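Transcriptional regulator (Pyrococcus horikoshii, PDB 1UDD) is a TenA homologue, an all-helical protein of the TENA/THI-4/PQQC family that assembles from four copies of its chain. Local coordinates at residues A[15-18]-A[19-23]; A[23-26]-A[27-31]; A[49-52]-A[53-57]; A[112-115]-A[116-119]; A[173-176]-A[177-181]. All coordinates share one frame; numbering follows the deposited sequence.

Contact 1: residues A[15-18]-A[19-23]; sequences QIWK and KIFEH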
loop_
_atom_site.group_PDB
_atom_site.type_symbol
_atom_site.label_atom_id
_atom_site.label_comp_id
_atom_site.label_asym_id
_atom_site.label_seq_id
_atom_site.Cartn_x
_atom_site.Cartn_y
_atom_site.Cartn_z
ATOM N N GLN A 15 20.492 -7.514 25.114
ATOM C CA GLN A 15 21.824 -7.002 24.890
ATOM C C GLN A 15 21.865 -5.680 24.127
ATOM O O GLN A 15 22.666 -4.799 24.451
ATOM C CB GLN A 15 22.683 -8.061 24.210
ATOM C CG GLN A 15 24.158 -7.855 24.471
ATOM C CD GLN A 15 24.431 -7.293 25.865
ATOM O OE1 GLN A 15 24.224 -7.969 26.889
ATOM N NE2 GLN A 15 24.889 -6.037 25.910
ATOM N N ILE A 16 21.007 -5.504 23.134
ATOM C CA ILE A 16 21.083 -4.242 22.432
ATOM C C ILE A 16 20.417 -3.117 23.241
ATOM O O ILE A 16 20.838 -1.974 23.149
ATOM C CB ILE A 16 20.514 -4.348 20.998
ATOM C CG1 ILE A 16 19.156 -3.707 20.919
ATOM C CG2 ILE A 16 20.525 -5.772 20.504
ATOM C CD1 ILE A 16 19.266 -2.419 20.137
ATOM N N TRP A 17 19.398 -3.437 24.050
ATOM C CA TRP A 17 18.767 -2.402 24.864
ATOM C C TRP A 17 19.767 -1.901 25.908
ATOM O O TRP A 17 19.790 -0.719 26.241
ATOM C CB TRP A 17 17.481 -2.921 25.512
ATOM C CG TRP A 17 16.286 -2.849 24.554
ATOM C CD1 TRP A 17 16.278 -3.171 23.232
ATOM C CD2 TRP A 17 14.966 -2.374 24.859
ATOM N NE1 TRP A 17 15.038 -2.917 22.682
ATOM C CE2 TRP A 17 14.214 -2.425 23.662
ATOM C CE3 TRP A 17 14.347 -1.905 26.030
ATOM C CZ2 TRP A 17 12.875 -2.024 23.599
ATOM C CZ3 TRP A 17 13.016 -1.505 25.967
ATOM C CH2 TRP A 17 12.295 -1.570 24.756
ATOM N N LYS A 18 20.616 -2.802 26.400
ATOM C CA LYS A 18 21.639 -2.418 27.357
ATOM C C LYS A 18 22.570 -1.388 26.699
ATOM O O LYS A 18 22.918 -0.367 27.306
ATOM C CB LYS A 18 22.428 -3.653 27.791
ATOM C CG LYS A 18 23.556 -3.366 28.753
ATOM C CD LYS A 18 24.235 -4.654 29.187
ATOM C CE LYS A 18 25.464 -4.359 30.035
ATOM N NZ LYS A 18 26.170 -5.620 30.382
ATOM N N LYS A 19 22.967 -1.644 25.450
ATOM C CA LYS A 19 23.839 -0.705 24.736
ATOM C C LYS A 19 23.095 0.622 24.537
ATOM O O LYS A 19 23.703 1.690 24.489
ATOM C CB LYS A 19 24.245 -1.262 23.371
ATOM C CG LYS A 19 24.928 -2.628 23.391
ATOM C CD LYS A 19 25.243 -3.042 21.952
ATOM C CE LYS A 19 25.743 -4.468 21.858
ATOM N NZ LYS A 19 26.939 -4.661 22.709
ATOM N N ILE A 20 21.775 0.556 24.408
ATOM C CA ILE A 20 20.992 1.782 24.259
ATOM C C ILE A 20 20.994 2.543 25.589
ATOM O O ILE A 20 21.198 3.759 25.622
ATOM C CB ILE A 20 19.535 1.492 23.914
ATOM C CG1 ILE A 20 19.441 0.893 22.508
ATOM C CG2 ILE A 20 18.708 2.779 24.066
ATOM C CD1 ILE A 20 18.012 0.502 22.086
ATOM N N PHE A 21 20.758 1.830 26.687
ATOM C CA PHE A 21 20.736 2.494 27.987
ATOM C C PHE A 21 22.086 3.131 28.322
ATOM O O PHE A 21 22.146 4.184 28.949
ATOM C CB PHE A 21 20.345 1.515 29.104
ATOM C CG PHE A 21 18.965 0.930 28.954
ATOM C CD1 PHE A 21 17.900 1.714 28.515
ATOM C CD2 PHE A 21 18.725 -0.408 29.277
ATOM C CE1 PHE A 21 16.613 1.176 28.397
ATOM C CE2 PHE A 21 17.450 -0.952 29.165
ATOM C CZ PHE A 21 16.389 -0.160 28.722
ATOM N N GLU A 22 23.161 2.509 27.856
ATOM C CA GLU A 22 24.504 2.983 28.144
ATOM C C GLU A 22 25.156 3.818 27.060
ATOM O O GLU A 22 26.326 4.178 27.181
ATOM C CB GLU A 22 25.408 1.787 28.468
ATOM C CG GLU A 22 24.796 0.848 29.486
ATOM C CD GLU A 22 25.727 -0.273 29.904
ATOM O OE1 GLU A 22 26.535 -0.741 29.067
ATOM O OE2 GLU A 22 25.632 -0.698 31.073
ATOM N N HIS A 23 24.420 4.126 26.000
ATOM C CA HIS A 23 24.986 4.930 24.924
ATOM C C HIS A 23 25.352 6.320 25.448
ATOM O O HIS A 23 24.571 6.961 26.153
ATOM C CB HIS A 23 23.992 5.049 23.764
ATOM C CG HIS A 23 24.619 5.501 22.484
ATOM N ND1 HIS A 23 24.903 6.821 22.218
ATOM C CD2 HIS A 23 25.067 4.798 21.417
ATOM C CE1 HIS A 23 25.503 6.915 21.046
ATOM N NE2 HIS A 23 25.613 5.700 20.539
#
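Trp17 and Phe21 meet one helical turn apart, with Trp17 CE3 3.8 Å from Phe21 CZ. Phe21 carries CG anti to its own carbonyl carbon (chi1 -62°), which swings the ring back over the preceding turn. Trp17 O therefore lies 3.2 Å above one face of the Phe21 ring, toward its rim. Ile20 CD1 packs over a face of the Trp17 indole. The same methyl touches Ile16 CD1 at 3.7 Å, and these two side chains lie next to each other and point the same way.

This packing runs along helix 14-21 in the all-helical fold of this TenA-family protein, at i to i+3 and i+4 spacing. The apolar residues face helices 126-146 and 190-213. Trp17 NE1 is hydrogen-bonded to Ser201, and Phe21 stacks on Tyr146.

The backbone bonds are helical. Phe21 N donates to Trp17 O at 2.8 Å. Ile20 N and Glu22 N bond to Ile16 O and Lys18 O in the same way, while the bond from Lys19 N to Gln15 O is weak.

The charged residues lie on the exposed side. Lys18 is fully extended, and its CE comes to 3.8 Å from Glu22 OE2. Lys18 NZ stays 5.0 Å from Glu22 OE2, so any attraction is probably loose. Lys19 runs across Gln15, its CG lying 3.3 Å from Gln15 O.

Contact 2: residues A[23-26]-A[27-31]; sequences HPFV and VQLYS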
loop_
_atom_site.group_PDB
_atom_site.type_symbol
_atom_site.label_atom_id
_atom_site.label_comp_id
_atom_site.label_asym_id
_atom_site.label_seq_id
_atom_site.Cartn_x
_atom_site.Cartn_y
_atom_site.Cartn_z
ATOM N N HIS A 23 24.420 4.126 26.000
ATOM C CA HIS A 23 24.986 4.930 24.924
ATOM C C HIS A 23 25.352 6.320 25.448
ATOM O O HIS A 23 24.571 6.961 26.153
ATOM C CB HIS A 23 23.992 5.049 23.764
ATOM C CG HIS A 23 24.619 5.501 22.484
ATOM N ND1 HIS A 23 24.903 6.821 22.218
ATOM C CD2 HIS A 23 25.067 4.798 21.417
ATOM C CE1 HIS A 23 25.503 6.915 21.046
ATOM N NE2 HIS A 23 25.613 5.700 20.539
ATOM N N PRO A 24 26.557 6.798 25.117
ATOM C CA PRO A 24 27.053 8.110 25.541
ATOM C C PRO A 24 26.031 9.224 25.369
ATOM O O PRO A 24 25.772 9.987 26.300
ATOM C CB PRO A 24 28.275 8.309 24.657
ATOM C CG PRO A 24 28.795 6.928 24.541
ATOM C CD PRO A 24 27.560 6.103 24.296
ATOM N N PHE A 25 25.441 9.310 24.181
ATOM C CA PHE A 25 24.451 10.347 23.919
ATOM C C PHE A 25 23.313 10.272 24.929
ATOM O O PHE A 25 22.915 11.287 25.510
ATOM C CB PHE A 25 23.887 10.211 22.512
ATOM C CG PHE A 25 23.157 11.433 22.040
ATOM C CD1 PHE A 25 23.785 12.350 21.205
ATOM C CD2 PHE A 25 21.853 11.682 22.447
ATOM C CE1 PHE A 25 23.124 13.493 20.786
ATOM C CE2 PHE A 25 21.183 12.826 22.032
ATOM C CZ PHE A 25 21.821 13.730 21.200
ATOM N N VAL A 26 22.792 9.068 25.136
ATOM C CA VAL A 26 21.704 8.871 26.079
ATOM C C VAL A 26 22.164 9.199 27.502
ATOM O O VAL A 26 21.537 10.005 28.201
ATOM C CB VAL A 26 21.181 7.407 26.056
ATOM C CG1 VAL A 26 20.239 7.183 27.216
ATOM C CG2 VAL A 26 20.459 7.122 24.737
ATOM N N VAL A 27 23.257 8.570 27.925
ATOM C CA VAL A 27 23.780 8.793 29.266
ATOM C C VAL A 27 24.066 10.268 29.510
ATOM O O VAL A 27 23.705 10.816 30.553
ATOM C CB VAL A 27 25.067 7.989 29.511
ATOM C CG1 VAL A 27 25.604 8.290 30.900
ATOM C CG2 VAL A 27 24.791 6.507 29.373
ATOM N N GLN A 28 24.696 10.921 28.544
ATOM C CA GLN A 28 25.024 12.333 28.717
ATOM C C GLN A 28 23.818 13.257 28.670
ATOM O O GLN A 28 23.807 14.302 29.332
ATOM C CB GLN A 28 26.053 12.766 27.676
ATOM C CG GLN A 28 27.444 12.271 27.994
ATOM C CD GLN A 28 28.461 12.726 26.981
ATOM O OE1 GLN A 28 28.407 13.855 26.492
ATOM N NE2 GLN A 28 29.407 11.854 26.668
ATOM N N LEU A 29 22.802 12.873 27.907
ATOM C CA LEU A 29 21.611 13.700 27.796
ATOM C C LEU A 29 20.900 13.695 29.142
ATOM O O LEU A 29 20.456 14.737 29.620
ATOM C CB LEU A 29 20.659 13.155 26.716
ATOM C CG LEU A 29 19.708 14.128 25.999
ATOM C CD1 LEU A 29 18.717 13.316 25.167
ATOM C CD2 LEU A 29 18.956 15.000 26.982
ATOM N N TYR A 30 20.794 12.520 29.752
ATOM C CA TYR A 30 20.109 12.398 31.030
ATOM C C TYR A 30 20.914 12.895 32.224
ATOM O O TYR A 30 20.341 13.344 33.212
ATOM C CB TYR A 30 19.641 10.951 31.258
ATOM C CG TYR A 30 18.324 10.630 30.564
ATOM C CD1 TYR A 30 18.267 10.378 29.188
ATOM C CD2 TYR A 30 17.128 10.644 31.279
ATOM C CE1 TYR A 30 17.039 10.151 28.543
ATOM C CE2 TYR A 30 15.902 10.424 30.648
ATOM C CZ TYR A 30 15.860 10.181 29.283
ATOM O OH TYR A 30 14.631 10.002 28.675
ATOM N N SER A 31 22.233 12.831 32.141
ATOM C CA SER A 31 23.049 13.315 33.251
ATOM C C SER A 31 23.108 14.839 33.190
ATOM O O SER A 31 23.180 15.505 34.217
ATOM C CB SER A 31 24.466 12.753 33.173
ATOM O OG SER A 31 25.152 13.301 32.060
#
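Val27 N donates to His23 O at 2.7 Å, in a nearly straight bond (174° at the hydrogen). Val27 CG2 leans on the same oxygen at 3.3 Å. His23 stands at the N-cap and uses its side chain as well as its carbonyl. His23 ND1 accepts from Phe25 N at 3.2 Å, with the donor 20° out of the imidazole plane. The other ring nitrogen, NE2, bonds to Glu209, so both ring nitrogens are engaged, which fixes the rotation of the ring.

Gln28 N follows with a bond of 2.7 Å to Pro24 O. The Gln28 chain then runs out extended past that oxygen. This is the first turn of helix 24-31, a short capped helix packed against helix 190-213.

Leu29 N bonds to Phe25 O at 2.9 Å. Its side chain reaches back so that Leu29 CD1 lies 4.0 Å from Phe25 CE2. Phe25 CG lies beside its own carbonyl carbon (chi1 -164°), which brings the ring toward Leu29. Tyr42 meets the Phe25 ring from outside the helix.

Tyr30 N donates to Val26 O at 3.0 Å. The same oxygen sits at the edge of the Tyr30 ring, in its plane, 3.4 Å from Tyr30 CD1. The ring also meets His147, and Val26 CG1 brushes it from the turn before.

Contact 3: residues A[49-52]-A[53-57]; sequences YLVG and LTRAL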
loop_
_atom_site.group_PDB
_atom_site.type_symbol
_atom_site.label_atom_id
_atom_site.label_comp_id
_atom_site.label_asym_id
_atom_site.label_seq_id
_atom_site.Cartn_x
_atom_site.Cartn_y
_atom_site.Cartn_z
ATOM N N TYR A 49 11.584 11.951 11.940
ATOM C CA TYR A 49 11.147 10.852 12.789
ATOM C C TYR A 49 9.661 11.062 13.095
ATOM O O TYR A 49 8.858 10.130 13.025
ATOM C CB TYR A 49 11.983 10.855 14.080
ATOM C CG TYR A 49 11.901 9.598 14.936
ATOM C CD1 TYR A 49 13.042 9.100 15.577
ATOM C CD2 TYR A 49 10.688 8.941 15.154
ATOM C CE1 TYR A 49 12.979 7.985 16.417
ATOM C CE2 TYR A 49 10.615 7.822 15.995
ATOM C CZ TYR A 49 11.765 7.356 16.621
ATOM O OH TYR A 49 11.695 6.281 17.476
ATOM N N LEU A 50 9.317 12.303 13.418
ATOM C CA LEU A 50 7.954 12.701 13.741
ATOM C C LEU A 50 7.033 12.406 12.555
ATOM O O LEU A 50 5.951 11.824 12.717
ATOM C CB LEU A 50 7.955 14.194 14.077
ATOM C CG LEU A 50 6.679 14.947 14.433
ATOM C CD1 LEU A 50 7.052 16.373 14.818
ATOM C CD2 LEU A 50 5.710 14.949 13.263
ATOM N N VAL A 51 7.466 12.818 11.365
ATOM C CA VAL A 51 6.697 12.585 10.156
ATOM C C VAL A 51 6.636 11.074 9.852
ATOM O O VAL A 51 5.567 10.530 9.589
ATOM C CB VAL A 51 7.322 13.352 8.936
ATOM C CG1 VAL A 51 6.591 12.989 7.645
ATOM C CG2 VAL A 51 7.233 14.858 9.164
ATOM N N GLY A 52 7.780 10.400 9.916
ATOM C CA GLY A 52 7.825 8.972 9.625
ATOM C C GLY A 52 6.957 8.119 10.539
ATOM O O GLY A 52 6.317 7.156 10.092
ATOM N N LEU A 53 6.949 8.448 11.825
ATOM C CA LEU A 53 6.136 7.710 12.787
ATOM C C LEU A 53 4.676 7.900 12.379
ATOM O O LEU A 53 3.866 6.979 12.444
ATOM C CB LEU A 53 6.366 8.261 14.190
ATOM C CG LEU A 53 6.027 7.390 15.402
ATOM C CD1 LEU A 53 6.902 6.142 15.383
ATOM C CD2 LEU A 53 6.267 8.189 16.699
ATOM N N THR A 54 4.349 9.114 11.955
ATOM C CA THR A 54 2.990 9.435 11.523
ATOM C C THR A 54 2.574 8.639 10.282
ATOM O O THR A 54 1.472 8.099 10.236
ATOM C CB THR A 54 2.863 10.938 11.238
ATOM O OG1 THR A 54 3.143 11.657 12.444
ATOM C CG2 THR A 54 1.471 11.290 10.773
ATOM N N ARG A 55 3.453 8.561 9.282
ATOM C CA ARG A 55 3.140 7.818 8.062
ATOM C C ARG A 55 2.871 6.363 8.356
ATOM O O ARG A 55 1.922 5.784 7.824
ATOM C CB ARG A 55 4.289 7.866 7.040
ATOM C CG ARG A 55 4.427 9.167 6.291
ATOM C CD ARG A 55 5.545 9.117 5.224
ATOM N NE ARG A 55 5.964 10.481 4.937
ATOM C CZ ARG A 55 5.224 11.343 4.260
ATOM N NH1 ARG A 55 4.049 10.960 3.783
ATOM N NH2 ARG A 55 5.622 12.604 4.132
ATOM N N ALA A 56 3.714 5.758 9.190
ATOM C CA ALA A 56 3.540 4.342 9.493
ATOM C C ALA A 56 2.235 4.115 10.262
ATOM O O ALA A 56 1.510 3.150 9.991
ATOM C CB ALA A 56 4.757 3.802 10.278
ATOM N N LEU A 57 1.919 5.011 11.196
ATOM C CA LEU A 57 0.678 4.866 11.945
ATOM C C LEU A 57 -0.525 4.975 11.024
ATOM O O LEU A 57 -1.513 4.254 11.205
ATOM C CB LEU A 57 0.574 5.918 13.047
ATOM C CG LEU A 57 1.457 5.606 14.266
ATOM C CD1 LEU A 57 1.570 6.838 15.173
ATOM C CD2 LEU A 57 0.888 4.421 15.009
#
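Tyr49 to Gly52 meet Leu53 to Ala56 as successive turns of helix 36-63, a buried local contact in the all-helical fold of this TenA-family protein. The long helix is covered here by helices 126-146, 108-123 and 68-79, and Val51, Thr54 and Arg55 meet the second subunit.

The backbone follows the i to i+4 pattern. Leu53 N donates to Tyr49 O at 2.8 Å, and Ala56 N reaches Gly52 O at 3.1 Å.

Leu50 O is the polar centre of the contact. It accepts two bonds from Thr54, one from N at 3.2 Å and one from OG1 at 2.8 Å. The two donors approach from opposite faces of the carbonyl plane. Thr54 holds OG1 anti to its own carbonyl carbon (chi1 -61°), which turns the hydroxyl back to the previous turn. The buried hydroxyl is thus satisfied within the helix, and its rotation is fixed by the bond it donates.

On another side Leu53 CD1 touches the edge of the Tyr49 ring, 4.1 Å from Tyr49 CE2. Tyr49 OH is bonded to Glu204, and Phe207 meets the same ring edge-to-face.

Arg55 N donates to Val51 O at 2.9 Å, and the Arg55 side chain runs out beside Val51. Arg55 NH1 goes on to bond the backbone oxygens of Ala64 and Ser62 of the second subunit. Val51 CG1 rests against the guanidinium, 3.7 Å from Arg55 NH2.

Contact 4: residues A[112-115]-A[116-119]; sequences AYMD and FMLA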
loop_
_atom_site.group_PDB
_atom_site.type_symbol
_atom_site.label_atom_id
_atom_site.label_comp_id
_atom_site.label_asym_id
_atom_site.label_seq_id
_atom_site.Cartn_x
_atom_site.Cartn_y
_atom_site.Cartn_z
ATOM N N ALA A 112 16.340 5.483 6.622
ATOM C CA ALA A 112 16.222 4.038 6.695
ATOM C C ALA A 112 15.267 3.578 7.810
ATOM O O ALA A 112 14.373 2.760 7.571
ATOM C CB ALA A 112 17.580 3.428 6.911
ATOM N N TYR A 113 15.453 4.100 9.020
ATOM C CA TYR A 113 14.598 3.709 10.138
ATOM C C TYR A 113 13.138 4.023 9.833
ATOM O O TYR A 113 12.255 3.183 10.021
ATOM C CB TYR A 113 15.049 4.423 11.419
ATOM C CG TYR A 113 14.348 3.990 12.704
ATOM C CD1 TYR A 113 13.697 2.754 12.808
ATOM C CD2 TYR A 113 14.377 4.812 13.833
ATOM C CE1 TYR A 113 13.098 2.356 14.010
ATOM C CE2 TYR A 113 13.784 4.423 15.031
ATOM C CZ TYR A 113 13.146 3.199 15.113
ATOM O OH TYR A 113 12.549 2.850 16.304
ATOM N N MET A 114 12.868 5.233 9.365
ATOM C CA MET A 114 11.497 5.571 9.041
ATOM C C MET A 114 10.952 4.646 7.933
ATOM O O MET A 114 9.787 4.252 7.967
ATOM C CB MET A 114 11.408 7.036 8.621
ATOM C CG MET A 114 11.714 7.987 9.769
ATOM S SD MET A 114 10.797 7.561 11.313
ATOM C CE MET A 114 12.051 6.761 12.221
ATOM N N ASP A 115 11.800 4.299 6.964
ATOM C CA ASP A 115 11.390 3.424 5.862
ATOM C C ASP A 115 11.091 2.016 6.350
ATOM O O ASP A 115 10.189 1.363 5.852
ATOM C CB ASP A 115 12.465 3.402 4.763
ATOM C CG ASP A 115 12.502 4.697 3.978
ATOM O OD1 ASP A 115 11.581 5.528 4.160
ATOM O OD2 ASP A 115 13.438 4.884 3.180
ATOM N N PHE A 116 11.862 1.554 7.327
ATOM C CA PHE A 116 11.642 0.246 7.920
ATOM C C PHE A 116 10.247 0.252 8.565
ATOM O O PHE A 116 9.473 -0.703 8.417
ATOM C CB PHE A 116 12.720 -0.049 8.976
ATOM C CG PHE A 116 12.247 -0.954 10.098
ATOM C CD1 PHE A 116 12.072 -2.315 9.886
ATOM C CD2 PHE A 116 11.954 -0.425 11.359
ATOM C CE1 PHE A 116 11.613 -3.151 10.913
ATOM C CE2 PHE A 116 11.493 -1.247 12.391
ATOM C CZ PHE A 116 11.323 -2.616 12.165
ATOM N N MET A 117 9.917 1.331 9.264
ATOM C CA MET A 117 8.589 1.427 9.895
ATOM C C MET A 117 7.473 1.360 8.840
ATOM O O MET A 117 6.538 0.572 8.960
ATOM C CB MET A 117 8.419 2.752 10.659
ATOM C CG MET A 117 9.513 3.066 11.700
ATOM S SD MET A 117 9.048 4.394 12.829
ATOM C CE MET A 117 8.182 5.449 11.781
ATOM N N LEU A 118 7.575 2.205 7.816
ATOM C CA LEU A 118 6.557 2.253 6.781
ATOM C C LEU A 118 6.484 0.935 6.019
ATOM O O LEU A 118 5.409 0.400 5.791
ATOM C CB LEU A 118 6.844 3.404 5.809
ATOM C CG LEU A 118 5.734 3.652 4.778
ATOM C CD1 LEU A 118 4.422 3.947 5.490
ATOM C CD2 LEU A 118 6.111 4.814 3.892
ATOM N N ALA A 119 7.634 0.415 5.621
ATOM C CA ALA A 119 7.664 -0.851 4.897
ATOM C C ALA A 119 7.034 -1.992 5.706
ATOM O O ALA A 119 6.325 -2.852 5.155
ATOM C CB ALA A 119 9.104 -1.205 4.523
#
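A Met-aromatic contact joins Tyr113 and Met117 on helix 108-123, buried between helices 36-63, 126-146 and 190-213 and the third subunit. Met117 SD stands above the Tyr113 ring, 4.9 Å from its centroid and 17° off the ring normal. This is a distant approach to the face. Nearer the backbone, Met117 CG lies 3.2 Å from Tyr113 O.

The Met117 chain bends at its last torsion (chi3 -37°) and turns CE toward Met114. Met117 CE is modelled 3.4 Å from Met114 SD. This methyl is closely hemmed in, and its exact position is doubtful. The two methionines run together toward helix 36-63.

Phe116 meets the Tyr113 ring at its edge. Phe116 CD2 lies in the Tyr113 plane, 3.9 Å from Tyr113 CD1. The Tyr113 hydroxyl is bonded to Glu204, and Phe203 packs against both rings.

The backbone is a regular helix. Met117 N bonds to Tyr113 O at 3.1 Å, and Ala119 N to Asp115 O at 2.7 Å. Asp115 looks to the third subunit, where Lys123 makes a long, weak ion pair with it.

The Tyr113, Met114, Phe116 and Met117 side chains meet through sulfur and carbon atoms alone. Such contacts are weakly directional, so here the fit of the side chains probably rests on shape, while the backbone bonds hold the helix.

Contact 5: residues A[173-176]-A[177-181]; sequences NLVG and RLRKI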
loop_
_atom_site.group_PDB
_atom_site.type_symbol
_atom_site.label_atom_id
_atom_site.label_comp_id
_atom_site.label_asym_id
_atom_site.label_seq_id
_atom_site.Cartn_x
_atom_site.Cartn_y
_atom_site.Cartn_z
ATOM N N ASN A 173 1.100 4.875 30.085
ATOM C CA ASN A 173 -0.135 4.153 29.824
ATOM C C ASN A 173 -0.299 3.879 28.341
ATOM O O ASN A 173 -0.854 2.853 27.967
ATOM C CB ASN A 173 -1.332 4.930 30.382
ATOM C CG ASN A 173 -1.482 4.758 31.894
ATOM O OD1 ASN A 173 -2.302 5.419 32.530
ATOM N ND2 ASN A 173 -0.691 3.851 32.469
ATOM N N LEU A 174 0.201 4.791 27.508
ATOM C CA LEU A 174 0.134 4.640 26.056
ATOM C C LEU A 174 0.983 3.434 25.630
ATOM O O LEU A 174 0.529 2.574 24.868
ATOM C CB LEU A 174 0.651 5.902 25.357
ATOM C CG LEU A 174 0.937 5.743 23.855
ATOM C CD1 LEU A 174 -0.341 5.323 23.133
ATOM C CD2 LEU A 174 1.487 7.041 23.273
ATOM N N VAL A 175 2.216 3.374 26.111
ATOM C CA VAL A 175 3.075 2.240 25.780
ATOM C C VAL A 175 2.402 0.962 26.294
ATOM O O VAL A 175 2.394 -0.073 25.612
ATOM C CB VAL A 175 4.464 2.377 26.434
ATOM C CG1 VAL A 175 5.362 1.228 25.990
ATOM C CG2 VAL A 175 5.075 3.720 26.061
ATOM N N GLY A 176 1.827 1.046 27.492
ATOM C CA GLY A 176 1.154 -0.102 28.072
ATOM C C GLY A 176 0.089 -0.607 27.122
ATOM O O GLY A 176 0.022 -1.805 26.832
ATOM N N ARG A 177 -0.742 0.309 26.626
ATOM C CA ARG A 177 -1.790 -0.044 25.678
ATOM C C ARG A 177 -1.244 -0.657 24.385
ATOM O O ARG A 177 -1.841 -1.587 23.833
ATOM C CB ARG A 177 -2.635 1.180 25.313
ATOM C CG ARG A 177 -3.882 1.344 26.178
ATOM C CD ARG A 177 -3.935 2.729 26.787
ATOM N NE ARG A 177 -3.846 3.763 25.760
ATOM C CZ ARG A 177 -3.440 5.007 25.997
ATOM N NH1 ARG A 177 -3.088 5.365 27.228
ATOM N NH2 ARG A 177 -3.379 5.885 25.004
ATOM N N LEU A 178 -0.136 -0.129 23.878
ATOM C CA LEU A 178 0.424 -0.684 22.650
ATOM C C LEU A 178 0.845 -2.131 22.906
ATOM O O LEU A 178 0.626 -3.004 22.064
ATOM C CB LEU A 178 1.614 0.148 22.162
ATOM C CG LEU A 178 1.236 1.540 21.609
ATOM C CD1 LEU A 178 2.472 2.281 21.142
ATOM C CD2 LEU A 178 0.262 1.394 20.452
ATOM N N ARG A 179 1.419 -2.389 24.076
ATOM C CA ARG A 179 1.842 -3.741 24.419
ATOM C C ARG A 179 0.653 -4.674 24.625
ATOM O O ARG A 179 0.729 -5.862 24.303
ATOM C CB ARG A 179 2.739 -3.733 25.663
ATOM C CG ARG A 179 4.131 -3.163 25.386
ATOM C CD ARG A 179 5.214 -3.670 26.337
ATOM N NE ARG A 179 5.393 -2.806 27.503
ATOM C CZ ARG A 179 4.496 -2.687 28.465
ATOM N NH1 ARG A 179 3.380 -3.389 28.382
ATOM N NH2 ARG A 179 4.689 -1.852 29.479
ATOM N N LYS A 180 -0.451 -4.135 25.143
ATOM C CA LYS A 180 -1.636 -4.944 25.376
ATOM C C LYS A 180 -2.208 -5.412 24.049
ATOM O O LYS A 180 -2.615 -6.563 23.903
ATOM C CB LYS A 180 -2.694 -4.154 26.146
ATOM C CG LYS A 180 -4.029 -4.887 26.247
ATOM C CD LYS A 180 -5.023 -4.099 27.098
ATOM C CE LYS A 180 -6.323 -4.865 27.313
ATOM N NZ LYS A 180 -7.187 -4.182 28.319
ATOM N N ILE A 181 -2.239 -4.514 23.075
ATOM C CA ILE A 181 -2.741 -4.887 21.779
ATOM C C ILE A 181 -1.875 -5.998 21.190
ATOM O O ILE A 181 -2.387 -7.027 20.757
ATOM C CB ILE A 181 -2.780 -3.683 20.844
ATOM C CG1 ILE A 181 -3.865 -2.712 21.335
ATOM C CG2 ILE A 181 -3.062 -4.159 19.417
ATOM C CD1 ILE A 181 -3.867 -1.355 20.641
#
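Arg177 N bonds to Asn173 O at 2.9 Å, and Leu178, Arg179 and Lys180 repeat the i to i+4 pattern on Leu174, Val175 and Gly176, so the backbone is regular alpha helix.

Arg177 bends back along the helix surface. Its kinks at chi2 (127°) and chi3 (55°) lay the guanidinium over the preceding turn. Leu174 CA then sits 3.5 Å above one face of that group, toward its rim. Arg177 NH2 touches Leu174 CD1 at 3.6 Å. On the other branch, Arg177 NH1 lies 3.6 Å from Asn173 CB. Arg177 CD comes to 3.3 Å from Asn173 O, which already takes the backbone N-H. The side chains of Leu174 and Arg177 meet nearly perpendicular to each other. The guanidinium thus lies against aliphatic and backbone atoms at an exposed surface.

Arg179 also folds back, on another side of the helix, bent at chi3 (-92°). Val175 O and Gly176 CA lie over one face of its guanidinium, with Gly176 CA 4.0 Å from Arg179 NH1. The Arg179 guanidinium also makes a cation-pi contact with Trp138.

Leu178 packs more loosely on Leu174, with CG 4.4 Å from Leu174 CD1. Both leucines rest on Phe137. They place helix 169-183 of this all-helical fold against helix 126-146, while Leu174 and Ile181 also reach helix 68-79.

Contacts 1 and 2 share His23 and follow each other in the chain, their centres about 11 Å apart. They also touch, with Ile20 O 3.6 Å from Val26 CG2. Contacts 3 and 4 form a second pair, about 9 Å between centres. There Gly52 CA lies 3.7 Å from Met114 SD, so helices 36-63 and 108-123 meet at the glycine. Contacts 1 and 3 lie on opposite sides of the chain's centre, about 24 Å between centres. Among the residues that join the groups, Glu204 is hydrogen-bonded to Tyr49 and Tyr113 and touches Ile20. Trp138 meets Trp17 of contact 1 and Arg179 of contact 5. Phe137 touches both Leu53 and Leu174.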